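Local coordinates for glucan-binding protein C, GbpC (Streptococcus mutans UA159, PDB 5UQZ) that binds glucan at the streptococcal cell surface, carries a calcium ion, and probably mediates both sucrose-dependent and sucrose-independent adherence, at residues A[226-229]-A[234-237]. Residues are numbered along the deposited sequence; the frame is centred on the assembly and turned at random.
Sequences NHWT and DHVE. With CA (calcium ion), chain B.
N226 and E237 meet at a calcium ion, which N226 OD1 binds at 2.3 Å and E237 OE1 at 2.5 Å; the backbone O of S224 and four waters are among its other ligands. The shared cation explains why the two oxygens tolerate close approach without a hydrogen bond. N226 ND2 is held by Q268 and D285, which fixes the amide rotation and turns OD1 to the metal. The other carboxylate oxygen, E237 OE2, accepts from H235 NE2 at 2.7 Å through its anti lone pair, exactly in the imidazole plane, and also takes a bond from a calcium-bound water; H235 is thus second shell to the ion.

Stacking anchors that histidine. The pyrrole ring of W228 lies over the imidazole in an offset stack, planes 9° apart and centroids separated by 4.2 Å, while H235 CB sits over the indole's six-membered ring. W228 reaches this position with CG between its backbone N and carbonyl carbon (chi1 54°).

On the sheet face opposite W228 and H235, D234 OD1 accepts from H227 NE2 at 2.7 Å and from T229 OG1 at 2.8 Å, the two donors arriving from opposite sides of the carboxylate plane. V236 CG2 covers one face of the H227 ring, 12° off its normal, in a CH-pi contact.

Backbone bonds pair W228 with H235 in both directions, and E237 N donates to N226 O, as expected for an antiparallel hairpin. Strand 233-240 continues the sheet to strand 312-319, where N319 receives H235 ND1 and V316 packs against H235 and E237, while H227 ND1 bonds S263 of strand 260-263.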
ATOM      1  N   ASN A 226       3.095   0.263  -6.169  1.00  8.61           N
ATOM      2  CA  ASN A 226       3.253   1.397  -7.075  1.00  8.73           C
ATOM      3  C   ASN A 226       4.373   1.180  -8.084  1.00  7.98           C
ATOM      4  O   ASN A 226       5.427   0.656  -7.726  1.00  9.56           O
ATOM      5  CB  ASN A 226       3.620   2.672  -6.283  1.00  9.94           C
ATOM      6  CG  ASN A 226       2.638   2.981  -5.193  1.00  9.99           C
ATOM      7  OD1 ASN A 226       2.585   2.254  -4.205  1.00 11.85           O
ATOM      8  ND2 ASN A 226       1.818   4.009  -5.371  1.00 11.80           N
ATOM      9  N   HIS A 227       4.136   1.654  -9.306  1.00  8.66           N
ATOM     10  CA  HIS A 227       5.185   1.785 -10.296  1.00  9.33           C
ATOM     11  C   HIS A 227       5.027   3.187 -10.869  1.00  9.89           C
ATOM     12  O   HIS A 227       4.029   3.492 -11.538  1.00 10.85           O
ATOM     13  CB  HIS A 227       5.008   0.728 -11.391  1.00  8.97           C
ATOM     14  CG  HIS A 227       6.081   0.763 -12.448  1.00 10.18           C
ATOM     15  ND1 HIS A 227       6.216  -0.230 -13.399  1.00 12.01           N
ATOM     16  CD2 HIS A 227       7.076   1.658 -12.693  1.00 11.46           C
ATOM     17  CE1 HIS A 227       7.251   0.046 -14.172  1.00 13.38           C
ATOM     18  NE2 HIS A 227       7.783   1.188 -13.770  1.00 12.53           N
ATOM     19  N   TRP A 228       5.973   4.059 -10.589  1.00 10.90           N
ATOM     20  CA  TRP A 228       5.973   5.388 -11.181  1.00 13.87           C
ATOM     21  C   TRP A 228       7.263   5.616 -11.954  1.00 15.14           C
ATOM     22  O   TRP A 228       8.320   5.111 -11.560  1.00 14.04           O
ATOM     23  CB  TRP A 228       5.722   6.504 -10.155  1.00 16.31           C
ATOM     24  CG  TRP A 228       6.597   6.615  -8.889  1.00 14.62           C
ATOM     25  CD1 TRP A 228       6.253   6.223  -7.608  1.00 16.38           C
ATOM     26  CD2 TRP A 228       7.909   7.194  -8.784  1.00 14.03           C
ATOM     27  NE1 TRP A 228       7.271   6.550  -6.726  1.00 16.17           N
ATOM     28  CE2 TRP A 228       8.289   7.140  -7.421  1.00 15.88           C
ATOM     29  CE3 TRP A 228       8.799   7.754  -9.710  1.00 16.46           C
ATOM     30  CZ2 TRP A 228       9.522   7.618  -6.967  1.00 15.36           C
ATOM     31  CZ3 TRP A 228      10.028   8.231  -9.249  1.00 17.18           C
ATOM     32  CH2 TRP A 228      10.370   8.152  -7.904  1.00 17.80           C
ATOM     33  N   THR A 229       7.150   6.333 -13.070  1.00 16.80           N
ATOM     34  CA  THR A 229       8.295   6.616 -13.921  1.00 19.97           C
ATOM     35  C   THR A 229       8.336   8.115 -14.162  1.00 23.34           C
ATOM     36  O   THR A 229       7.423   8.674 -14.792  1.00 28.62           O
ATOM     37  CB  THR A 229       8.204   5.852 -15.246  1.00 21.53           C
ATOM     38  OG1 THR A 229       8.027   4.448 -15.001  1.00 22.84           O
ATOM     39  CG2 THR A 229       9.469   6.040 -16.037  1.00 26.19           C
ATOM     40  N   ASP A 234      12.573   5.200 -11.959  1.00 10.98           N
ATOM     41  CA  ASP A 234      11.645   4.201 -12.466  1.00 11.71           C
ATOM     42  C   ASP A 234      11.400   3.292 -11.259  1.00 10.08           C
ATOM     43  O   ASP A 234      11.952   2.200 -11.122  1.00 11.41           O
ATOM     44  CB  ASP A 234      12.245   3.433 -13.641  1.00 13.79           C
ATOM     45  CG  ASP A 234      11.237   2.512 -14.274  1.00 16.66           C
ATOM     46  OD1 ASP A 234      10.018   2.686 -14.074  1.00 16.98           O
ATOM     47  OD2 ASP A 234      11.652   1.598 -15.003  1.00 23.04           O
ATOM     48  N   HIS A 235      10.534   3.760 -10.366  1.00 10.28           N
ATOM     49  CA  HIS A 235      10.321   3.191  -9.040  1.00  9.63           C
ATOM     50  C   HIS A 235       9.276   2.084  -9.139  1.00  8.55           C
ATOM     51  O   HIS A 235       8.144   2.354  -9.569  1.00 10.16           O
ATOM     52  CB  HIS A 235       9.754   4.318  -8.192  1.00 10.32           C
ATOM     53  CG  HIS A 235       9.349   3.908  -6.803  1.00 10.52           C
ATOM     54  ND1 HIS A 235      10.073   4.267  -5.687  1.00 10.78           N
ATOM     55  CD2 HIS A 235       8.270   3.220  -6.343  1.00 11.34           C
ATOM     56  CE1 HIS A 235       9.437   3.859  -4.598  1.00 11.20           C
ATOM     57  NE2 HIS A 235       8.338   3.204  -4.967  1.00 10.92           N
ATOM     58  N   VAL A 236       9.646   0.862  -8.764  1.00  9.18           N
ATOM     59  CA  VAL A 236       8.741  -0.276  -8.885  1.00  9.07           C
ATOM     60  C   VAL A 236       8.742  -1.039  -7.568  1.00  8.56           C
ATOM     61  O   VAL A 236       9.809  -1.342  -7.007  1.00  9.72           O
ATOM     62  CB  VAL A 236       9.147  -1.217 -10.047  1.00 10.32           C
ATOM     63  CG1 VAL A 236       8.068  -2.284 -10.268  1.00 11.54           C
ATOM     64  CG2 VAL A 236       9.452  -0.517 -11.344  1.00 13.99           C
ATOM     65  N   GLU A 237       7.539  -1.365  -7.087  1.00  7.87           N
ATOM     66  CA  GLU A 237       7.333  -2.190  -5.896  1.00  7.48           C
ATOM     67  C   GLU A 237       6.884  -3.569  -6.351  1.00  7.70           C
ATOM     68  O   GLU A 237       5.967  -3.691  -7.173  1.00  8.34           O
ATOM     69  CB  GLU A 237       6.316  -1.501  -4.985  1.00  8.49           C
ATOM     70  CG  GLU A 237       6.860  -0.141  -4.554  1.00  9.11           C
ATOM     71  CD  GLU A 237       5.949   0.766  -3.765  1.00  9.88           C
ATOM     72  OE1 GLU A 237       4.871   0.362  -3.304  1.00  9.88           O
ATOM     73  OE2 GLU A 237       6.386   1.947  -3.587  1.00 12.23           O
TER
HETATM   74 CA    CA B 501       2.996   1.394  -2.068  1.00  9.73          CA
HETATM   75  O   HOH W   1       4.722   3.282  -2.249  1.00 24.68           O
HETATM   76  O   HOH W   2       2.146   3.615  -1.439  1.00 13.69           O
HETATM   77  O   HOH W   3       3.834   2.317   0.072  1.00 23.40           O
HETATM   78  O   HOH W   4       3.203  -0.444  -0.577  1.00 13.92           O